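GMP reductase (Trypanosoma brucei brucei, PDB 6JIG) probably catalyses the irreversible NADPH-dependent deamination of GMP to IMP, and binds guanine nucleotides at a second, regulatory site in its CBS domain. Local coordinates at residues Thr11-Tyr15 with Pro329-Val334; Met169-Thr175 with Thr191-Val197; Val182-Met186 with Val207-Val212. The protein carries 1 engineered substitution. The contacts are given in a common frame with arbitrary orientation. Residues are numbered along the deposited sequence.

Contact 1 (Thr11-Tyr15 with Pro329-Val334); sequences TGLTY and PQLSAV
The ring of Y15 (chi1 m) overlaps the side chains of L331 and Q330, with CD1 of Y15 4.0 Å from CD1 of L331 and OH of Y15 3.3 Å from CG of Q330. Extended backbone at G12-L13 runs past the first turn of helix 330-344, where P329 is the N-cap residue; T14 and L331 are in register, CA to CA 4.5 Å. At G12 a CB would clash with CD of P329, so glycine fits. This helix links the sixth and seventh strands of the TIM barrel, and G12 and T11 pair with a strand of a neighbouring subunit. A water joins OH of Y15 (2.8 Å) to NE2 of Q330 (3.0 Å), which also bonds I310 O. S332 (chi1 m) bonds L13 twice: N of L13 donates to OG of S332 at 2.7 Å, and N of S332 to O of L13 at 3.0 Å. O of L13 thus takes up one amide that the helix start leaves without a helical partner.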
# COMPACT_ATOMS: atom_id res chain seq x y z
N THR A 11 -3.86 -22.05 -30.77
CA THR A 11 -3.27 -21.28 -29.68
C THR A 11 -2.03 -20.56 -30.19
O THR A 11 -1.16 -21.17 -30.81
CB THR A 11 -2.91 -22.20 -28.51
OG1 THR A 11 -4.12 -22.64 -27.91
CG2 THR A 11 -2.09 -21.44 -27.46
N GLY A 12 -1.96 -19.25 -29.94
CA GLY A 12 -0.78 -18.47 -30.30
C GLY A 12 0.09 -18.24 -29.07
O GLY A 12 -0.41 -18.12 -27.96
N LEU A 13 1.40 -18.18 -29.29
CA LEU A 13 2.36 -18.03 -28.20
C LEU A 13 3.05 -16.68 -28.30
O LEU A 13 3.30 -16.18 -29.41
CB LEU A 13 3.42 -19.13 -28.25
CG LEU A 13 2.85 -20.55 -28.27
CD1 LEU A 13 4.01 -21.53 -28.43
CD2 LEU A 13 2.08 -20.82 -27.00
N THR A 14 3.39 -16.12 -27.15
CA THR A 14 4.25 -14.95 -27.13
C THR A 14 5.60 -15.32 -26.50
O THR A 14 5.84 -16.48 -26.13
CB THR A 14 3.59 -13.78 -26.39
OG1 THR A 14 4.34 -12.59 -26.67
CG2 THR A 14 3.56 -14.03 -24.89
N TYR A 15 6.48 -14.32 -26.37
CA TYR A 15 7.84 -14.59 -25.88
C TYR A 15 7.81 -15.22 -24.50
O TYR A 15 8.54 -16.19 -24.24
CB TYR A 15 8.68 -13.32 -25.85
CG TYR A 15 8.83 -12.70 -27.22
CD1 TYR A 15 9.35 -13.43 -28.28
CD2 TYR A 15 8.44 -11.39 -27.46
CE1 TYR A 15 9.50 -12.87 -29.54
CE2 TYR A 15 8.59 -10.81 -28.74
CZ TYR A 15 9.11 -11.57 -29.76
OH TYR A 15 9.28 -11.04 -31.01
N PRO A 329 -0.41 -13.31 -30.96
CA PRO A 329 0.73 -13.40 -30.03
C PRO A 329 2.03 -13.44 -30.81
O PRO A 329 2.14 -14.14 -31.82
CB PRO A 329 0.45 -14.71 -29.28
CG PRO A 329 -1.11 -14.75 -29.26
CD PRO A 329 -1.45 -14.31 -30.67
N GLN A 330 3.02 -12.68 -30.34
CA GLN A 330 4.08 -12.25 -31.25
C GLN A 330 5.02 -13.38 -31.66
O GLN A 330 5.53 -13.38 -32.78
CB GLN A 330 4.87 -11.10 -30.62
CG GLN A 330 6.04 -10.58 -31.49
CD GLN A 330 5.59 -9.77 -32.72
OE1 GLN A 330 4.47 -9.93 -33.21
NE2 GLN A 330 6.47 -8.91 -33.21
N LEU A 331 5.26 -14.37 -30.78
CA LEU A 331 6.13 -15.46 -31.20
C LEU A 331 5.51 -16.24 -32.34
O LEU A 331 6.18 -16.56 -33.33
CB LEU A 331 6.47 -16.39 -30.03
CG LEU A 331 7.53 -17.44 -30.40
CD1 LEU A 331 8.93 -16.90 -30.14
CD2 LEU A 331 7.32 -18.77 -29.66
N SER A 332 4.21 -16.52 -32.25
CA SER A 332 3.54 -17.25 -33.32
C SER A 332 3.51 -16.42 -34.60
O SER A 332 3.56 -16.97 -35.70
CB SER A 332 2.12 -17.63 -32.91
OG SER A 332 2.12 -18.59 -31.86
N ALA A 333 3.38 -15.10 -34.47
CA ALA A 333 3.34 -14.25 -35.67
C ALA A 333 4.68 -14.29 -36.39
O ALA A 333 4.73 -14.41 -37.63
CB ALA A 333 2.99 -12.81 -35.30
N VAL A 334 5.77 -14.21 -35.63
CA VAL A 334 7.11 -14.30 -36.21
C VAL A 334 7.32 -15.67 -36.86
O VAL A 334 7.83 -15.77 -37.98
CB VAL A 334 8.16 -14.01 -35.13
CG1 VAL A 334 9.61 -14.27 -35.65
CG2 VAL A 334 8.02 -12.56 -34.64
O HOH W 1 8.86 -8.35 -31.55

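Contact 2 (Met169-Thr175 with Thr191-Val197); sequences MVVSTNT and TANVPIV
V170 forms the apolar centre, its CB directed at the other segment: CG2 lies 3.7 Å from CG2 of T191, and CG1 4.3 Å from CG2 of V194. Around it, CE of M169 reaches CG of P195 at 3.6 Å, CG2 of V171 lies 4.0 Å from the same P195 CG, and CG1 of V171 is 3.5 Å from CG2 of V197. Beta-branched valines suit these extended backbones. Further along, CB of S172 meets CD1 of I196 (chi1 and chi2 both m) at 3.6 Å.

The backbones join in a single parallel bridge between S172 and I196, CA to CA 4.9 Å: N of S172 donates to O of P195 at 3.1 Å, and N of V197 to O of S172 at 2.9 Å. P195, having no amide hydrogen, can serve here through its carbonyl. The line from CA of M169 to CA of T175 diverges by 51° from that joining CA of T191 to CA of V197, so the pairing stays short.

Water bridges both ends. One water takes hydrogen bonds from N of V170 (2.8 Å) and OG1 of T191 (3.1 Å) and donates to O of N193 (2.6 Å); another donates to O of T173 (2.7 Å) and O of V197 (2.8 Å). Past the bridge, OG of S172 accepts from N of N174 at 3.0 Å, an ST turn that bends the chain off the sheet.

In this CBS repeat the extended but irregular 169-175 lies beside strand 193-197, on the edge remote from strand 203-208; helix 179-189 connects the two and packs V182 and M186 on V194, while strand 141-146 meets M169 and P195.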
# COMPACT_ATOMS: atom_id res chain seq x y z
N MET A 169 48.66 24.88 -45.87
CA MET A 169 47.79 23.73 -45.70
C MET A 169 48.27 22.55 -46.55
O MET A 169 49.03 22.71 -47.51
CB MET A 169 46.35 24.09 -46.07
CG MET A 169 45.73 25.16 -45.19
SD MET A 169 44.04 25.54 -45.68
CE MET A 169 43.27 23.95 -45.41
N VAL A 170 47.81 21.36 -46.18
CA VAL A 170 47.95 20.17 -47.02
C VAL A 170 46.66 20.02 -47.82
O VAL A 170 45.57 19.87 -47.25
CB VAL A 170 48.22 18.92 -46.17
CG1 VAL A 170 48.31 17.67 -47.04
CG2 VAL A 170 49.50 19.10 -45.38
N VAL A 171 46.78 20.11 -49.15
CA VAL A 171 45.64 20.16 -50.04
C VAL A 171 45.83 19.11 -51.13
O VAL A 171 46.96 18.79 -51.51
CB VAL A 171 45.46 21.57 -50.65
CG1 VAL A 171 44.22 21.64 -51.49
CG2 VAL A 171 45.40 22.61 -49.53
N SER A 172 44.72 18.54 -51.60
CA SER A 172 44.77 17.49 -52.61
C SER A 172 43.86 17.87 -53.76
O SER A 172 42.94 18.68 -53.60
CB SER A 172 44.39 16.13 -51.99
OG SER A 172 44.30 15.08 -52.94
N THR A 173 44.15 17.32 -54.94
CA THR A 173 43.25 17.42 -56.08
C THR A 173 42.65 16.07 -56.45
O THR A 173 42.03 15.95 -57.51
CB THR A 173 43.96 18.03 -57.31
OG1 THR A 173 45.19 17.34 -57.54
CG2 THR A 173 44.24 19.51 -57.09
N ASN A 174 42.85 15.06 -55.61
CA ASN A 174 42.41 13.70 -55.92
C ASN A 174 40.99 13.52 -55.39
O ASN A 174 40.80 13.25 -54.21
CB ASN A 174 43.37 12.67 -55.33
CG ASN A 174 43.05 11.26 -55.77
OD1 ASN A 174 42.00 11.00 -56.35
ND2 ASN A 174 43.96 10.33 -55.50
N THR A 175 40.01 13.66 -56.27
CA THR A 175 38.61 13.41 -55.90
C THR A 175 38.31 11.93 -55.70
O THR A 175 37.20 11.59 -55.26
CB THR A 175 37.68 14.00 -56.96
OG1 THR A 175 38.08 13.53 -58.26
CG2 THR A 175 37.72 15.53 -56.93
N THR A 191 48.76 17.05 -40.11
CA THR A 191 47.59 17.91 -40.18
C THR A 191 46.31 17.08 -39.98
O THR A 191 46.31 15.86 -40.14
CB THR A 191 47.53 18.65 -41.51
OG1 THR A 191 46.38 19.51 -41.55
CG2 THR A 191 47.45 17.66 -42.67
N ALA A 192 45.22 17.77 -39.65
CA ALA A 192 43.96 17.10 -39.32
C ALA A 192 42.86 17.37 -40.34
O ALA A 192 41.73 16.89 -40.16
CB ALA A 192 43.49 17.53 -37.93
N ASN A 193 43.16 18.12 -41.39
CA ASN A 193 42.18 18.47 -42.41
C ASN A 193 42.88 18.49 -43.76
O ASN A 193 43.92 19.14 -43.91
CB ASN A 193 41.55 19.84 -42.14
CG ASN A 193 40.60 19.81 -40.96
OD1 ASN A 193 39.52 19.24 -41.05
ND2 ASN A 193 41.00 20.43 -39.85
N VAL A 194 42.32 17.77 -44.72
CA VAL A 194 42.79 17.79 -46.10
C VAL A 194 41.61 18.17 -46.99
O VAL A 194 40.77 17.33 -47.32
CB VAL A 194 43.39 16.44 -46.51
CG1 VAL A 194 43.78 16.46 -47.99
CG2 VAL A 194 44.60 16.10 -45.65
N PRO A 195 41.51 19.43 -47.38
CA PRO A 195 40.53 19.80 -48.41
C PRO A 195 40.92 19.23 -49.76
O PRO A 195 42.10 19.04 -50.07
CB PRO A 195 40.59 21.33 -48.41
CG PRO A 195 41.92 21.66 -47.86
CD PRO A 195 42.29 20.59 -46.90
N ILE A 196 39.90 18.92 -50.55
CA ILE A 196 40.06 18.50 -51.94
C ILE A 196 39.60 19.66 -52.81
O ILE A 196 38.46 20.11 -52.69
CB ILE A 196 39.26 17.23 -52.25
CG1 ILE A 196 39.48 16.16 -51.18
CG2 ILE A 196 39.56 16.73 -53.68
CD1 ILE A 196 40.92 15.72 -51.03
N VAL A 197 40.49 20.15 -53.67
CA VAL A 197 40.15 21.28 -54.52
C VAL A 197 40.20 20.86 -55.99
O VAL A 197 40.76 19.83 -56.35
CB VAL A 197 41.07 22.50 -54.29
CG1 VAL A 197 40.89 23.05 -52.89
CG2 VAL A 197 42.51 22.12 -54.55
O HOH W 2 45.84 20.89 -44.29
O HOH W 3 40.38 17.94 -58.33

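Contact 3 (Val182-Met186 with Val207-Val212); sequences VTHLM and VTLSDV. With 5GP (guanosine-5'-monophosphate), chain C.
Apolar packing joins helix 179-189 to the turn from strand 203-208 into helix 209-216. V182, M186, V207 and V212 all direct CB across the interface. CG2 of V182 lies 3.9 Å from CG1 of V207, and CG1 of V182 3.8 Å from CG2 of V212. M186 (chi1 m, chi2 and chi3 t) is long and flexible enough to slide under the strand-helix junction: its SD is 3.9 Å from CG2 of V212 and 4.2 Å from CB of L209, its CE 3.4 Å from O of V207. The nearest CA pair, T183 and V212, stands 7.0 Å apart, and L152 of a neighbouring subunit packs against T183, M186 and V212.

These elements are the first helix, last strand and second helix of a CBS motif, and T208-L-S-D211 matches the T/S-x-x-D signature of nucleotide-binding CBS repeats.

Hydrogen bonds lie on the face turned to GMP. T208 (chi1 p) is the N-cap residue, its OG1 accepting from N of D211 at 3.3 Å and donating weakly to OD2 of D211 at 3.1 Å. The D211 carboxylate suits a ribose diol: O2' of GMP donates to its OD2 at a very short 2.5 Å. OG of S210 donates to phosphate O1P at 2.8 Å.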
# COMPACT_ATOMS: atom_id res chain seq x y z
N VAL A 182 44.89 9.35 -47.97
CA VAL A 182 44.66 10.54 -47.15
C VAL A 182 45.25 10.34 -45.76
O VAL A 182 45.72 11.30 -45.14
CB VAL A 182 43.17 10.90 -47.12
CG1 VAL A 182 42.40 10.04 -46.11
CG2 VAL A 182 42.99 12.40 -46.85
N THR A 183 45.29 9.09 -45.27
CA THR A 183 45.96 8.81 -44.00
C THR A 183 47.44 9.16 -44.10
O THR A 183 48.02 9.74 -43.18
CB THR A 183 45.78 7.34 -43.63
OG1 THR A 183 44.39 7.05 -43.45
CG2 THR A 183 46.54 7.01 -42.36
N HIS A 184 48.06 8.80 -45.22
CA HIS A 184 49.45 9.14 -45.45
C HIS A 184 49.65 10.65 -45.50
O HIS A 184 50.61 11.18 -44.92
CB HIS A 184 49.92 8.49 -46.75
CG HIS A 184 51.23 9.00 -47.24
ND1 HIS A 184 52.44 8.62 -46.68
CD2 HIS A 184 51.54 9.86 -48.24
CE1 HIS A 184 53.42 9.22 -47.32
NE2 HIS A 184 52.90 9.99 -48.27
N LEU A 185 48.76 11.38 -46.18
CA LEU A 185 48.91 12.83 -46.25
C LEU A 185 48.80 13.46 -44.87
O LEU A 185 49.52 14.42 -44.56
CB LEU A 185 47.86 13.43 -47.18
CG LEU A 185 47.95 13.09 -48.66
CD1 LEU A 185 46.83 13.80 -49.42
CD2 LEU A 185 49.32 13.49 -49.20
N MET A 186 47.89 12.96 -44.04
CA MET A 186 47.75 13.50 -42.70
C MET A 186 48.95 13.14 -41.83
O MET A 186 49.44 13.99 -41.08
CB MET A 186 46.45 12.98 -42.06
CG MET A 186 45.21 13.62 -42.67
SD MET A 186 43.65 12.88 -42.11
CE MET A 186 42.52 14.04 -42.87
N VAL A 207 38.28 16.28 -46.14
CA VAL A 207 38.49 15.06 -45.37
C VAL A 207 39.11 15.45 -44.03
O VAL A 207 40.10 16.20 -44.00
CB VAL A 207 39.39 14.05 -46.11
CG1 VAL A 207 39.37 12.70 -45.39
CG2 VAL A 207 38.94 13.91 -47.56
N THR A 208 38.53 14.96 -42.94
CA THR A 208 38.99 15.30 -41.60
C THR A 208 39.59 14.08 -40.90
O THR A 208 39.19 12.94 -41.15
CB THR A 208 37.86 15.85 -40.73
OG1 THR A 208 36.97 14.78 -40.39
CG2 THR A 208 37.10 16.91 -41.47
N LEU A 209 40.54 14.35 -40.01
CA LEU A 209 41.16 13.30 -39.23
C LEU A 209 40.13 12.53 -38.42
O LEU A 209 40.23 11.30 -38.28
CB LEU A 209 42.23 13.90 -38.32
CG LEU A 209 42.87 13.03 -37.25
CD1 LEU A 209 43.60 11.85 -37.89
CD2 LEU A 209 43.81 13.86 -36.41
N SER A 210 39.13 13.23 -37.87
CA SER A 210 38.09 12.56 -37.08
C SER A 210 37.43 11.45 -37.88
O SER A 210 37.20 10.35 -37.36
CB SER A 210 37.03 13.57 -36.62
OG SER A 210 37.59 14.55 -35.76
N ASP A 211 37.09 11.74 -39.13
CA ASP A 211 36.44 10.75 -39.98
C ASP A 211 37.40 9.62 -40.34
O ASP A 211 37.01 8.45 -40.39
CB ASP A 211 35.91 11.42 -41.24
CG ASP A 211 34.69 12.27 -40.99
OD1 ASP A 211 33.84 11.86 -40.17
OD2 ASP A 211 34.57 13.34 -41.62
N VAL A 212 38.66 9.96 -40.62
CA VAL A 212 39.65 8.95 -40.96
C VAL A 212 39.86 7.99 -39.79
O VAL A 212 39.90 6.77 -39.96
CB VAL A 212 40.97 9.62 -41.38
CG1 VAL A 212 42.09 8.59 -41.46
CG2 VAL A 212 40.80 10.34 -42.72
P 5GP C . 35.62 17.91 -35.79
O1P 5GP C . 36.97 17.26 -35.62
O2P 5GP C . 35.51 18.81 -37.01
O3P 5GP C . 34.89 18.32 -34.53
O5' 5GP C . 34.70 16.75 -36.34
C5' 5GP C . 34.16 16.88 -37.63
C4' 5GP C . 32.99 15.98 -37.84
O4' 5GP C . 31.91 16.78 -38.40
C3' 5GP C . 33.29 14.88 -38.86
O3' 5GP C . 32.61 13.67 -38.53
C2' 5GP C . 32.76 15.49 -40.15
O2' 5GP C . 32.45 14.57 -41.18
C1' 5GP C . 31.53 16.26 -39.65
N9 5GP C . 31.16 17.35 -40.55
C8 5GP C . 30.04 17.37 -41.29
N7 5GP C . 30.03 18.48 -42.05
C5 5GP C . 31.19 19.15 -41.82
C6 5GP C . 31.71 20.33 -42.32
O6 5GP C . 31.06 20.98 -43.17
N1 5GP C . 32.90 20.76 -41.89
C2 5GP C . 33.60 20.07 -40.97
N2 5GP C . 34.80 20.56 -40.57
N3 5GP C . 33.11 18.90 -40.45
C4 5GP C . 31.91 18.43 -40.87

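Overall arrangement
From the N terminus the chain opens contact 1 at 11-15 and closes it only at 329-334, after a loop of 313 residues that holds six of the eight barrel strands and the CBS module. Contacts 2 and 3 are nested inside that loop, their centres about 56 and 50 Å from that of contact 1, beyond the chain's centre. They cross each other: 169-175, 182-186, 191-197 and 207-212 alternate along the sequence, and their centres are about 9 Å apart, joined through neighbouring strands 193-197 and 203-208. Contact 1 thus ties the N-terminal strand to the catalytic barrel, whereas contacts 2 and 3 together knit one CBS repeat.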